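Local coordinates for epidermin biosynthesis protein EpiD (Staphylococcus aureus, PDB 3QJG) that binds flavin mononucleotide and probably catalyses oxidative decarboxylation of the C-terminal cysteine of the epidermin precursor peptide, at residues 50-53 against 58-61; 72-77 against 106-111; 87-92 against 100-105; 134-137 against 142-145. One frame throughout, in Å; residues are numbered along the deposited sequence.

From the N terminus, interaction 1 comes first, closing a short loop in which strand 59-60 comes back against helix 49-55. The chain then enters helix 70-75, which meets the turn after helix 101-107 in interaction 2. That longer loop encloses interaction 3, where helices 87-94 and 101-107 pack together between two flavins; the two contacts share helix 101-107. Interaction 4 follows in series and closes another short loop, between helix 127-138 and strand 142-143. No contact crosses another. Interactions 1 and 4 lie on opposite sides of the chain's centre, each tying a helix to an outlying strand of the same sheet, while interaction 2 joins a helix to a turn and interaction 3 two helices.

Interaction 1: residues 50-53 against 58-61; sequences EILK and NYYD
Tyr59 receives Leu52 and Lys53, two successive residues of helix 49-55, on its ring and CB. The contact belongs to a beta-alpha-beta unit, in which helix 49-55 links strand 34-39 to strand 59-60. Leu52 touches with a single methyl: CD1 lies 3.7 Å from Tyr59 CE1 and only slightly farther from CD1 of the same ring, in an oblique approach that is neither squarely over the face nor at the edge. Lys53 meets the base of the side chain instead. Its CG is 3.9 Å from Tyr59 CB, and its aliphatic chain runs across the tyrosine at about a right angle until CE reaches the ring edge, near the ring plane, 4.2 Å from Tyr59 CD2. The tyrosine CG is anti to the backbone N (chi1 174°), a setting that swings the ring out from the strand to meet the leucine methyl.

One shell out, Val37 of strand 34-39 and Ile47 touch both Leu52 and Tyr59, and Leu12 adds to the packing on Leu52, so the apolar side of the contact continues into the core. The helix also faces the assembly, since Phe67 of a neighbouring subunit packs on Glu50 and Ile51. The lysine chain bends at chi3 (-139°), and its ammonium forms a salt bridge one turn back along the helix, with Lys53 NZ modelled 2.5 Å from Glu50 OE2, a length too short to be taken literally.

Interaction 2: residues 72-77 against 106-111; sequences DIANKH and CHTAFE
Backbone torsions point the CB atoms of Ala74 and Ala109 at each other. Ala74 has helical values (phi -55°, psi -45°), whereas Ala109, just past helix 101-107, is extended in phi (-150°) and directs its methyl at the helix of residues 70-75. The two methyl groups approach directly, Ala74 CB lying 4.1 Å from Ala109 CB. Beside them Thr108 offers CG2, 4.4 Å from Ala74 CB in one of its two modelled conformers, so this looser approach is less certain. The threonine OG1 is bonded to the carbonyl oxygen of Thr104, back in its own helix. From the same helix, Ile105 adds to the packing on Ala74.

His77 turns the ND1 edge of its ring back to the preceding helix and bonds the carbonyl of the residue four positions earlier: His77 ND1 donates to Ile73 O over 2.6 Å. The acceptor lies close to the imidazole plane, while the donor stands above the carbonyl plane. Lys112, which follows residues 106-111, bonds Ala74 O and His77 O through NZ, tying the two parts of the chain together. Across the subunit interface, Met123 of a neighbouring copy packs on Thr108.

With no hydrogen bond between residues 72-77 and 106-111, the direct contact is dispersive: small buried methyls permit close backbones, with Ala74 CA 6.5 Å from Ala109 CA, but impose little directionality.

Interaction 3: residues 87-92 against 100-105; sequences SNTINK and NLLLTI. With FMN (flavin mononucleotide), chain M; FMN (flavin mononucleotide), chain P.
Thr89 divides its two branches between Leu103 and a flavin phosphate. Its methyl, CG2, lies 3.8 Å from Leu103 CD2, with Leu102 CD2 a little farther off. The same rotamer sets OG1 beside the backbone N (chi1 -71°), where it donates to O2P of the FMN of chain M at 2.8 Å. Asn88 ND2 reaches that phosphate oxygen too, along an almost straight bond (172°), so O2P is gripped twice. A water carries the link to the other helix, donating to Thr89 OG1 and to O1P of the same FMN and accepting from Asn100 ND2 at 3.2 Å. Asn100 is also the N-cap of helix 101-107: its OD1 accepts from Leu103 N at 2.8 Å. Next to these polar links Lys92 crosses Leu103 at about a right angle, Lys92 CD lying 3.7 Å from Leu103 CD1, while its ammonium is held by Asp99 and by Asp99 of a neighbouring subunit. On another face of helix 101-107, Thr104 OG1 donates to Asn100 O and accepts from O3' of the FMN of chain P, bound largely by another subunit. Ser87 N bonds O2 of the first flavin, so the start of helix 87-94 spans isoalloxazine and phosphate, a flavin site at a subunit interface as in the flavin-containing cysteine decarboxylases.

Interaction 4: residues 134-137 against 142-145; sequences RLLK and SIYP
Ile143 packs against Lys137 and Leu136, neighbours in the last turns of helix 127-138, and most of the surface buried here belongs to it and to the lysine. Lys137 uses its hydrocarbon chain: CG lies 3.8 Å from Ile143 CG1, and farther along CE comes within 3.9 Å of Ile143 CB. The lysine is extended beyond CG and crosses the isoleucine at about a right angle, so its methylenes pass over the branch point of Ile143 while the residue as a whole remains exposed. Leu136 contributes the inner side of the contact, its CB standing 4.3 Å from Ile143 CD1. That methyl arrives there because CG1 sits beside the backbone N (chi1 -49°) and the chain bends again at chi2 (-59°).

Deeper in, Leu136 also packs on Ile90, Ile93 and Ala94 of helix 87-94, and Ile115 of strand 113-120 touches both Leu136 and Ile143. Alternation along residues 142-144 separates two environments. While Ile143 faces the helix, Ser142 and Tyr144 point away from it, and Tyr144 makes a T-shaped contact with Phe174 of helix 168-174. Ser142 and Tyr144 hold their strand in place through backbone hydrogen bonds to Leu113 and Ile115. Strands 113-120 and 142-143 run parallel, and with helix 127-138 between them they form a beta-alpha-beta crossover of the Rossmann-like flavoprotein fold.

Interaction 1: residues 50-53 against 58-61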
loop_
_atom_site.group_PDB
_atom_site.type_symbol
_atom_site.label_atom_id
_atom_site.label_comp_id
_atom_site.label_asym_id
_atom_site.label_seq_id
_atom_site.Cartn_x
_atom_site.Cartn_y
_atom_site.Cartn_z
ATOM N N GLU A 50 -18.305 3.034 15.120
ATOM C CA GLU A 50 -19.356 2.022 14.916
ATOM C C GLU A 50 -20.046 1.697 16.241
ATOM O O GLU A 50 -21.216 1.312 16.234
ATOM C CB GLU A 50 -18.793 0.759 14.284
ATOM C CG GLU A 50 -18.333 0.955 12.834
ATOM C CD GLU A 50 -19.483 0.918 11.821
ATOM O OE1 GLU A 50 -20.233 -0.099 11.808
ATOM O OE2 GLU A 50 -19.607 1.920 11.044
ATOM N N ILE A 51 -19.306 1.843 17.348
ATOM C CA ILE A 51 -19.858 1.704 18.698
ATOM C C ILE A 51 -20.852 2.856 18.919
ATOM O O ILE A 51 -21.942 2.619 19.353
ATOM C CB ILE A 51 -18.733 1.697 19.814
ATOM C CG1 ILE A 51 -18.007 0.333 19.907
ATOM C CG2 ILE A 51 -19.286 2.115 21.210
ATOM C CD1 ILE A 51 -18.910 -0.852 20.130
ATOM N N LEU A 52 -20.486 4.079 18.566
ATOM C CA LEU A 52 -21.390 5.221 18.643
ATOM C C LEU A 52 -22.691 4.930 17.899
ATOM O O LEU A 52 -23.766 5.220 18.420
ATOM C CB LEU A 52 -20.743 6.496 18.128
ATOM C CG LEU A 52 -19.541 7.061 18.889
ATOM C CD1 LEU A 52 -18.918 8.262 18.193
ATOM C CD2 LEU A 52 -19.905 7.443 20.296
ATOM N N LYS A 53 -22.608 4.299 16.738
ATOM C CA LYS A 53 -23.809 4.031 15.964
ATOM C C LYS A 53 -24.716 3.008 16.559
ATOM O O LYS A 53 -25.797 2.836 16.094
ATOM C CB LYS A 53 -23.476 3.613 14.553
ATOM C CG LYS A 53 -23.026 4.749 13.688
ATOM C CD LYS A 53 -22.658 4.223 12.292
ATOM C CE LYS A 53 -21.429 4.874 11.787
ATOM N NZ LYS A 53 -20.793 4.088 10.716
ATOM N N ASN A 58 -27.160 9.289 14.007
ATOM C CA ASN A 58 -26.281 9.533 12.921
ATOM C C ASN A 58 -24.948 9.897 13.473
ATOM O O ASN A 58 -24.834 10.741 14.423
ATOM C CB ASN A 58 -26.751 10.712 12.051
ATOM C CG ASN A 58 -28.004 10.420 11.308
ATOM O OD1 ASN A 58 -27.962 9.866 10.219
ATOM N ND2 ASN A 58 -29.127 10.862 11.845
ATOM N N TYR A 59 -23.929 9.285 12.883
ATOM C CA TYR A 59 -22.592 9.655 13.212
ATOM C C TYR A 59 -22.044 10.318 11.956
ATOM O O TYR A 59 -21.982 9.682 10.899
ATOM C CB TYR A 59 -21.770 8.453 13.658
ATOM C CG TYR A 59 -20.325 8.808 13.865
ATOM C CD1 TYR A 59 -19.951 9.764 14.781
ATOM C CD2 TYR A 59 -19.330 8.204 13.106
ATOM C CE1 TYR A 59 -18.630 10.102 14.953
ATOM C CE2 TYR A 59 -18.019 8.515 13.295
ATOM C CZ TYR A 59 -17.678 9.490 14.201
ATOM O OH TYR A 59 -16.369 9.796 14.333
ATOM N N TYR A 60 -21.742 11.614 12.063
ATOM C CA TYR A 60 -21.288 12.394 10.917
ATOM C C TYR A 60 -19.816 12.236 10.908
ATOM O O TYR A 60 -19.134 12.574 11.902
ATOM C CB TYR A 60 -21.674 13.880 10.994
ATOM C CG TYR A 60 -23.162 14.144 10.978
ATOM C CD1 TYR A 60 -23.954 13.700 9.911
ATOM C CD2 TYR A 60 -23.802 14.743 12.064
ATOM C CE1 TYR A 60 -25.324 13.871 9.915
ATOM C CE2 TYR A 60 -25.195 14.934 12.072
ATOM C CZ TYR A 60 -25.942 14.498 10.998
ATOM O OH TYR A 60 -27.304 14.699 10.982
ATOM N N ASP A 61 -19.302 11.771 9.786
ATOM C CA ASP A 61 -17.873 11.481 9.668
ATOM C C ASP A 61 -17.276 12.207 8.429
ATOM O O ASP A 61 -17.435 11.747 7.314
ATOM C CB ASP A 61 -17.733 9.973 9.529
ATOM C CG ASP A 61 -16.276 9.486 9.534
ATOM O OD1 ASP A 61 -15.305 10.331 9.489
ATOM O OD2 ASP A 61 -16.144 8.226 9.574
#

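Interaction 2: residues 72-77 against 106-111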
loop_
_atom_site.group_PDB
_atom_site.type_symbol
_atom_site.label_atom_id
_atom_site.label_comp_id
_atom_site.label_asym_id
_atom_site.label_seq_id
_atom_site.Cartn_x
_atom_site.Cartn_y
_atom_site.Cartn_z
ATOM N N ASP A 72 -26.721 22.442 6.426
ATOM C CA ASP A 72 -27.830 21.481 6.478
ATOM C C ASP A 72 -27.870 20.695 7.813
ATOM O O ASP A 72 -28.915 20.463 8.376
ATOM C CB ASP A 72 -27.710 20.508 5.359
ATOM C CG ASP A 72 -28.000 21.118 4.008
ATOM O OD1 ASP A 72 -28.429 22.286 3.896
ATOM O OD2 ASP A 72 -27.801 20.358 3.026
ATOM N N ILE A 73 -26.698 20.293 8.297
ATOM C CA ILE A 73 -26.579 19.638 9.576
ATOM C C ILE A 73 -27.067 20.567 10.684
ATOM O O ILE A 73 -27.881 20.137 11.468
ATOM C CB ILE A 73 -25.138 19.116 9.838
ATOM C CG1 ILE A 73 -24.819 17.959 8.889
ATOM C CG2 ILE A 73 -25.010 18.645 11.270
ATOM C CD1 ILE A 73 -23.377 17.498 8.883
ATOM N N ALA A 74 -26.558 21.807 10.779
ATOM C CA ALA A 74 -26.981 22.716 11.829
ATOM C C ALA A 74 -28.501 22.900 11.830
ATOM O O ALA A 74 -29.119 22.791 12.890
ATOM C CB ALA A 74 -26.232 24.113 11.761
ATOM N N ASN A 75 -29.113 23.098 10.654
ATOM C CA ASN A 75 -30.565 23.365 10.547
ATOM C C ASN A 75 -31.448 22.205 10.940
ATOM O O ASN A 75 -32.621 22.388 11.244
ATOM C CB ASN A 75 -30.966 23.700 9.109
ATOM C CG ASN A 75 -30.368 24.981 8.620
ATOM O OD1 ASN A 75 -29.796 25.803 9.399
ATOM N ND2 ASN A 75 -30.470 25.177 7.317
ATOM N N LYS A 76 -30.891 21.012 10.861
ATOM C CA LYS A 76 -31.581 19.796 11.302
ATOM C C LYS A 76 -31.642 19.701 12.856
ATOM O O LYS A 76 -32.354 18.870 13.414
ATOM C CB LYS A 76 -30.791 18.617 10.721
ATOM C CG LYS A 76 -31.399 17.266 10.906
ATOM C CD LYS A 76 -30.538 16.242 10.239
ATOM C CE LYS A 76 -30.660 14.926 10.956
ATOM N NZ LYS A 76 -31.773 14.126 10.461
ATOM N N HIS A 77 -30.856 20.525 13.559
ATOM C CA HIS A 77 -30.795 20.405 15.003
ATOM C C HIS A 77 -31.293 21.650 15.773
ATOM O O HIS A 77 -31.002 22.808 15.446
ATOM C CB HIS A 77 -29.405 20.009 15.446
ATOM C CG HIS A 77 -28.910 18.731 14.839
ATOM N ND1 HIS A 77 -28.202 18.690 13.656
ATOM C CD2 HIS A 77 -28.984 17.453 15.273
ATOM C CE1 HIS A 77 -27.893 17.443 13.376
ATOM N NE2 HIS A 77 -28.343 16.673 14.343
ATOM N N CYS A 106 -20.599 24.689 14.429
ATOM C CA CYS A 106 -20.814 25.522 15.620
ATOM C C CYS A 106 -20.768 27.033 15.283
ATOM O O CYS A 106 -21.528 27.862 15.824
ATOM C CB CYS A 106 -19.834 25.126 16.759
ATOM S SG CYS A 106 -20.071 23.394 17.330
ATOM N N HIS A 107 -19.887 27.378 14.360
ATOM C CA HIS A 107 -19.822 28.724 13.802
ATOM C C HIS A 107 -21.152 29.198 13.184
ATOM O O HIS A 107 -21.505 30.351 13.268
ATOM C CB HIS A 107 -18.736 28.754 12.740
ATOM C CG HIS A 107 -18.424 30.105 12.238
ATOM N ND1 HIS A 107 -17.826 31.059 13.031
ATOM C CD2 HIS A 107 -18.641 30.688 11.036
ATOM C CE1 HIS A 107 -17.653 32.161 12.325
ATOM N NE2 HIS A 107 -18.130 31.958 11.107
ATOM N N THR A 108 -21.915 28.290 12.620
ATOM C CA THR A 108 -23.121 28.603 11.913
ATOM C C THR A 108 -24.352 28.723 12.864
ATOM O O THR A 108 -25.466 29.086 12.431
ATOM C CB THR A 108 -23.327 27.506 10.850
ATOM O OG1 THR A 108 -22.131 27.397 10.048
ATOM C CG2 THR A 108 -24.544 27.794 9.941
ATOM N N ALA A 109 -24.164 28.416 14.149
ATOM C CA ALA A 109 -25.336 28.127 14.979
ATOM C C ALA A 109 -25.167 28.485 16.452
ATOM O O ALA A 109 -25.610 27.749 17.330
ATOM C CB ALA A 109 -25.675 26.703 14.825
ATOM N N PHE A 110 -24.492 29.622 16.719
ATOM C CA PHE A 110 -24.237 30.072 18.068
ATOM C C PHE A 110 -25.476 30.131 18.978
ATOM O O PHE A 110 -25.406 29.737 20.140
ATOM C CB PHE A 110 -23.683 31.489 18.008
ATOM C CG PHE A 110 -22.217 31.582 17.909
ATOM C CD1 PHE A 110 -21.471 30.580 17.401
ATOM C CD2 PHE A 110 -21.547 32.782 18.316
ATOM C CE1 PHE A 110 -20.127 30.648 17.316
ATOM C CE2 PHE A 110 -20.192 32.852 18.218
ATOM C CZ PHE A 110 -19.465 31.824 17.732
ATOM N N GLU A 111 -26.581 30.614 18.413
ATOM C CA GLU A 111 -27.890 30.704 19.058
ATOM C C GLU A 111 -28.417 29.335 19.492
ATOM O O GLU A 111 -29.344 29.278 20.313
ATOM C CB GLU A 111 -28.918 31.432 18.153
ATOM C CG GLU A 111 -29.657 30.531 17.113
ATOM C CD GLU A 111 -28.817 30.203 15.840
ATOM O OE1 GLU A 111 -27.707 30.778 15.665
ATOM O OE2 GLU A 111 -29.294 29.363 15.009
#

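Interaction 3: residues 87-92 against 100-105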
loop_
_atom_site.group_PDB
_atom_site.type_symbol
_atom_site.label_atom_id
_atom_site.label_comp_id
_atom_site.label_asym_id
_atom_site.label_seq_id
_atom_site.Cartn_x
_atom_site.Cartn_y
_atom_site.Cartn_z
ATOM N N SER A 87 -10.349 22.941 25.524
ATOM C CA SER A 87 -9.894 24.289 25.409
ATOM C C SER A 87 -9.648 24.753 23.953
ATOM O O SER A 87 -10.025 25.891 23.595
ATOM C CB SER A 87 -8.617 24.439 26.207
ATOM O OG SER A 87 -8.357 25.789 26.380
ATOM N N ASN A 88 -9.038 23.897 23.103
ATOM C CA ASN A 88 -8.800 24.256 21.708
ATOM C C ASN A 88 -10.036 24.585 20.973
ATOM O O ASN A 88 -10.044 25.586 20.249
ATOM C CB ASN A 88 -8.059 23.102 20.977
ATOM C CG ASN A 88 -8.028 23.242 19.495
ATOM O OD1 ASN A 88 -7.291 24.039 18.984
ATOM N ND2 ASN A 88 -8.773 22.331 18.753
ATOM N N THR A 89 -11.044 23.666 21.016
ATOM C CA THR A 89 -12.274 23.926 20.366
ATOM C C THR A 89 -12.961 25.228 20.889
ATOM O O THR A 89 -13.395 26.049 20.089
ATOM C CB THR A 89 -13.182 22.704 20.413
ATOM O OG1 THR A 89 -12.656 21.681 19.548
ATOM C CG2 THR A 89 -14.608 23.039 20.021
ATOM N N ILE A 90 -12.968 25.482 22.193
ATOM C CA ILE A 90 -13.622 26.696 22.733
ATOM C C ILE A 90 -12.942 27.970 22.134
ATOM O O ILE A 90 -13.611 28.931 21.658
ATOM C CB ILE A 90 -13.621 26.648 24.298
ATOM C CG1 ILE A 90 -14.692 25.684 24.785
ATOM C CG2 ILE A 90 -13.772 28.048 24.988
ATOM C CD1 ILE A 90 -14.528 25.233 26.221
ATOM N N ASN A 91 -11.617 27.926 22.111
ATOM C CA ASN A 91 -10.826 29.060 21.680
ATOM C C ASN A 91 -10.871 29.243 20.122
ATOM O O ASN A 91 -10.806 30.378 19.587
ATOM C CB ASN A 91 -9.408 28.924 22.179
ATOM C CG ASN A 91 -9.305 28.990 23.657
ATOM O OD1 ASN A 91 -9.991 29.799 24.313
ATOM N ND2 ASN A 91 -8.476 28.125 24.229
ATOM N N LYS A 92 -10.959 28.143 19.406
ATOM C CA LYS A 92 -11.178 28.220 17.966
ATOM C C LYS A 92 -12.582 28.833 17.705
ATOM O O LYS A 92 -12.726 29.741 16.862
ATOM C CB LYS A 92 -11.045 26.864 17.281
ATOM C CG LYS A 92 -9.620 26.276 17.156
ATOM C CD LYS A 92 -9.339 25.710 15.831
ATOM C CE LYS A 92 -8.118 24.852 15.629
ATOM N NZ LYS A 92 -8.448 23.762 14.580
ATOM N N ASN A 100 -12.512 22.344 10.641
ATOM C CA ASN A 100 -13.165 21.040 10.455
ATOM C C ASN A 100 -14.683 21.087 10.469
ATOM O O ASN A 100 -15.235 22.124 10.723
ATOM C CB ASN A 100 -12.662 20.058 11.462
ATOM C CG ASN A 100 -12.942 20.459 12.900
ATOM O OD1 ASN A 100 -14.037 20.927 13.250
ATOM N ND2 ASN A 100 -11.957 20.188 13.778
ATOM N N LEU A 101 -15.371 19.963 10.221
ATOM C CA LEU A 101 -16.792 20.024 10.079
ATOM C C LEU A 101 -17.502 20.446 11.404
ATOM O O LEU A 101 -18.411 21.266 11.422
ATOM C CB LEU A 101 -17.299 18.640 9.559
ATOM C CG LEU A 101 -18.790 18.632 9.402
ATOM C CD1 LEU A 101 -19.232 19.856 8.488
ATOM C CD2 LEU A 101 -19.247 17.145 8.876
ATOM N N LEU A 102 -17.084 19.885 12.533
ATOM C CA LEU A 102 -17.636 20.213 13.803
ATOM C C LEU A 102 -17.579 21.692 14.097
ATOM O O LEU A 102 -18.554 22.289 14.580
ATOM C CB LEU A 102 -16.849 19.464 14.899
ATOM C CG LEU A 102 -17.190 19.681 16.367
ATOM C CD1 LEU A 102 -16.694 18.478 17.167
ATOM C CD2 LEU A 102 -16.514 20.956 16.972
ATOM N N LEU A 103 -16.430 22.287 13.837
ATOM C CA LEU A 103 -16.244 23.680 14.170
ATOM C C LEU A 103 -17.052 24.617 13.279
ATOM O O LEU A 103 -17.517 25.683 13.731
ATOM C CB LEU A 103 -14.786 24.075 14.077
ATOM C CG LEU A 103 -13.750 23.499 15.035
ATOM C CD1 LEU A 103 -12.325 23.936 14.622
ATOM C CD2 LEU A 103 -14.055 23.972 16.421
ATOM N N THR A 104 -17.157 24.248 12.009
ATOM C CA THR A 104 -17.986 24.963 11.044
ATOM C C THR A 104 -19.500 24.915 11.372
ATOM O O THR A 104 -20.222 25.922 11.193
ATOM C CB THR A 104 -17.779 24.381 9.606
ATOM O OG1 THR A 104 -16.377 24.422 9.297
ATOM C CG2 THR A 104 -18.584 25.101 8.560
ATOM N N ILE A 105 -19.974 23.749 11.775
ATOM C CA ILE A 105 -21.285 23.597 12.328
ATOM C C ILE A 105 -21.553 24.544 13.495
ATOM O O ILE A 105 -22.573 25.229 13.461
ATOM C CB ILE A 105 -21.587 22.164 12.731
ATOM C CG1 ILE A 105 -21.570 21.263 11.506
ATOM C CG2 ILE A 105 -23.011 22.052 13.318
ATOM C CD1 ILE A 105 -21.504 19.736 11.843
HETATM N N1 FMN M . -7.613 18.758 25.947
HETATM C C2 FMN M . -8.641 19.380 26.608
HETATM O O2 FMN M . -8.868 20.565 26.390
HETATM N N3 FMN M . -9.379 18.706 27.527
HETATM C C4 FMN M . -9.123 17.400 27.811
HETATM O O4 FMN M . -9.824 16.890 28.653
HETATM C C4A FMN M . -8.081 16.734 27.170
HETATM N N5 FMN M . -7.788 15.407 27.415
HETATM C C5A FMN M . -6.802 14.792 26.713
HETATM C C6 FMN M . -6.477 13.473 27.000
HETATM C C7 FMN M . -5.473 12.846 26.289
HETATM C C7M FMN M . -5.106 11.411 26.533
HETATM C C8 FMN M . -4.775 13.561 25.308
HETATM C C8M FMN M . -3.629 12.953 24.536
HETATM C C9 FMN M . -5.061 14.887 25.060
HETATM C C9A FMN M . -6.079 15.518 25.759
HETATM N N10 FMN M . -6.347 16.865 25.517
HETATM C C10 FMN M . -7.345 17.448 26.217
HETATM C "C1'" FMN M . -5.614 17.707 24.505
HETATM C "C2'" FMN M . -6.453 17.887 23.242
HETATM O "O2'" FMN M . -6.907 16.607 22.762
HETATM C "C3'" FMN M . -5.615 18.657 22.289
HETATM O "O3'" FMN M . -5.348 19.994 22.777
HETATM C "C4'" FMN M . -6.264 18.715 20.907
HETATM O "O4'" FMN M . -5.523 19.566 20.048
HETATM C "C5'" FMN M . -7.638 19.299 20.925
HETATM O "O5'" FMN M . -8.171 19.071 19.634
HETATM P P FMN M . -9.747 19.210 19.345
HETATM O O1P FMN M . -9.892 19.452 17.875
HETATM O O2P FMN M . -10.280 20.351 20.149
HETATM O O3P FMN M . -10.566 18.001 19.526
HETATM N N1 FMN P . -17.566 27.668 4.035
HETATM C C2 FMN P . -17.633 29.021 3.792
HETATM O O2 FMN P . -17.143 29.901 4.578
HETATM N N3 FMN P . -18.212 29.399 2.604
HETATM C C4 FMN P . -18.767 28.498 1.720
HETATM O O4 FMN P . -19.310 28.955 0.710
HETATM C C4A FMN P . -18.704 27.143 1.994
HETATM N N5 FMN P . -19.263 26.177 1.154
HETATM C C5A FMN P . -19.144 24.819 1.438
HETATM C C6 FMN P . -19.677 23.845 0.590
HETATM C C7 FMN P . -19.550 22.473 0.881
HETATM C C7M FMN P . -20.138 21.411 -0.037
HETATM C C8 FMN P . -18.892 22.101 2.058
HETATM C C8M FMN P . -18.700 20.651 2.445
HETATM C C9 FMN P . -18.360 23.071 2.901
HETATM C C9A FMN P . -18.494 24.427 2.600
HETATM N N10 FMN P . -17.977 25.386 3.460
HETATM C C10 FMN P . -18.071 26.737 3.159
HETATM C "C1'" FMN P . -17.290 25.017 4.701
HETATM C "C2'" FMN P . -15.778 25.149 4.571
HETATM O "O2'" FMN P . -15.206 24.389 3.535
HETATM C "C3'" FMN P . -15.172 24.682 5.872
HETATM O "O3'" FMN P . -15.467 25.558 6.949
HETATM C "C4'" FMN P . -13.640 24.522 5.719
HETATM O "O4'" FMN P . -13.094 24.201 6.951
HETATM C "C5'" FMN P . -12.995 25.756 5.229
HETATM O "O5'" FMN P . -11.607 25.562 5.213
HETATM P P FMN P . -10.647 26.577 4.423
HETATM O O1P FMN P . -9.158 26.365 4.899
HETATM O O2P FMN P . -11.170 27.908 4.696
HETATM O O3P FMN P . -10.844 26.409 2.952
HETATM O O HOH W 1 -12.044 21.090 16.876
#

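Interaction 4: residues 134-137 against 142-145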
loop_
_atom_site.group_PDB
_atom_site.type_symbol
_atom_site.label_atom_id
_atom_site.label_comp_id
_atom_site.label_asym_id
_atom_site.label_seq_id
_atom_site.Cartn_x
_atom_site.Cartn_y
_atom_site.Cartn_z
ATOM N N ARG A 134 -15.871 34.381 28.082
ATOM C CA ARG A 134 -16.632 35.612 28.298
ATOM C C ARG A 134 -17.238 36.187 27.027
ATOM O O ARG A 134 -18.394 36.624 27.038
ATOM C CB ARG A 134 -15.736 36.707 28.912
ATOM C CG ARG A 134 -15.205 36.419 30.299
ATOM C CD ARG A 134 -14.595 37.708 30.911
ATOM N NE ARG A 134 -13.176 37.906 30.563
ATOM C CZ ARG A 134 -12.135 37.535 31.325
ATOM N NH1 ARG A 134 -12.303 36.926 32.507
ATOM N NH2 ARG A 134 -10.908 37.775 30.902
ATOM N N LEU A 135 -16.430 36.213 25.953
ATOM C CA LEU A 135 -16.881 36.560 24.595
ATOM C C LEU A 135 -17.944 35.593 24.063
ATOM O O LEU A 135 -18.956 35.962 23.462
ATOM C CB LEU A 135 -15.694 36.462 23.654
ATOM C CG LEU A 135 -15.072 37.651 22.963
ATOM C CD1 LEU A 135 -14.606 38.787 23.906
ATOM C CD2 LEU A 135 -13.909 37.121 22.025
ATOM N N LEU A 136 -17.720 34.320 24.244
ATOM C CA LEU A 136 -18.751 33.370 23.794
ATOM C C LEU A 136 -20.096 33.691 24.491
ATOM O O LEU A 136 -21.167 33.757 23.828
ATOM C CB LEU A 136 -18.266 31.947 23.993
ATOM C CG LEU A 136 -17.235 31.438 22.970
ATOM C CD1 LEU A 136 -16.720 30.016 23.411
ATOM C CD2 LEU A 136 -17.813 31.333 21.497
ATOM N N LYS A 137 -20.040 33.988 25.790
ATOM C CA LYS A 137 -21.256 34.421 26.554
ATOM C C LYS A 137 -21.815 35.683 25.974
ATOM O O LYS A 137 -22.990 35.734 25.655
ATOM C CB LYS A 137 -20.977 34.635 28.046
ATOM C CG LYS A 137 -20.517 33.382 28.771
ATOM C CD LYS A 137 -20.132 33.607 30.220
ATOM C CE LYS A 137 -19.893 32.274 30.915
ATOM N NZ LYS A 137 -19.202 32.486 32.213
ATOM N N SER A 142 -24.365 29.430 25.241
ATOM C CA SER A 142 -24.470 28.949 26.628
ATOM C C SER A 142 -23.221 28.130 27.092
ATOM O O SER A 142 -22.851 27.144 26.457
ATOM C CB SER A 142 -25.719 28.078 26.760
ATOM O OG SER A 142 -26.834 28.717 26.172
ATOM N N ILE A 143 -22.616 28.515 28.211
ATOM C CA ILE A 143 -21.457 27.818 28.799
ATOM C C ILE A 143 -21.898 27.194 30.123
ATOM O O ILE A 143 -22.369 27.883 30.985
ATOM C CB ILE A 143 -20.335 28.793 29.112
ATOM C CG1 ILE A 143 -20.084 29.680 27.871
ATOM C CG2 ILE A 143 -19.070 28.048 29.692
ATOM C CD1 ILE A 143 -19.688 28.878 26.578
ATOM N N TYR A 144 -21.821 25.870 30.227
ATOM C CA TYR A 144 -22.178 25.181 31.442
ATOM C C TYR A 144 -21.257 25.705 32.559
ATOM O O TYR A 144 -20.062 25.869 32.334
ATOM C CB TYR A 144 -22.070 23.661 31.290
ATOM C CG TYR A 144 -22.565 22.950 32.521
ATOM C CD1 TYR A 144 -21.698 22.564 33.538
ATOM C CD2 TYR A 144 -23.913 22.686 32.673
ATOM C CE1 TYR A 144 -22.183 21.944 34.696
ATOM C CE2 TYR A 144 -24.409 22.088 33.831
ATOM C CZ TYR A 144 -23.557 21.721 34.829
ATOM O OH TYR A 144 -24.119 21.118 35.921
ATOM N N PRO A 145 -21.832 26.018 33.747
ATOM C CA PRO A 145 -21.044 26.506 34.842
ATOM C C PRO A 145 -20.317 25.300 35.453
ATOM O O PRO A 145 -20.715 24.746 36.501
ATOM C CB PRO A 145 -22.095 27.101 35.777
ATOM C CG PRO A 145 -23.251 26.191 35.599
ATOM C CD PRO A 145 -23.259 25.953 34.113
#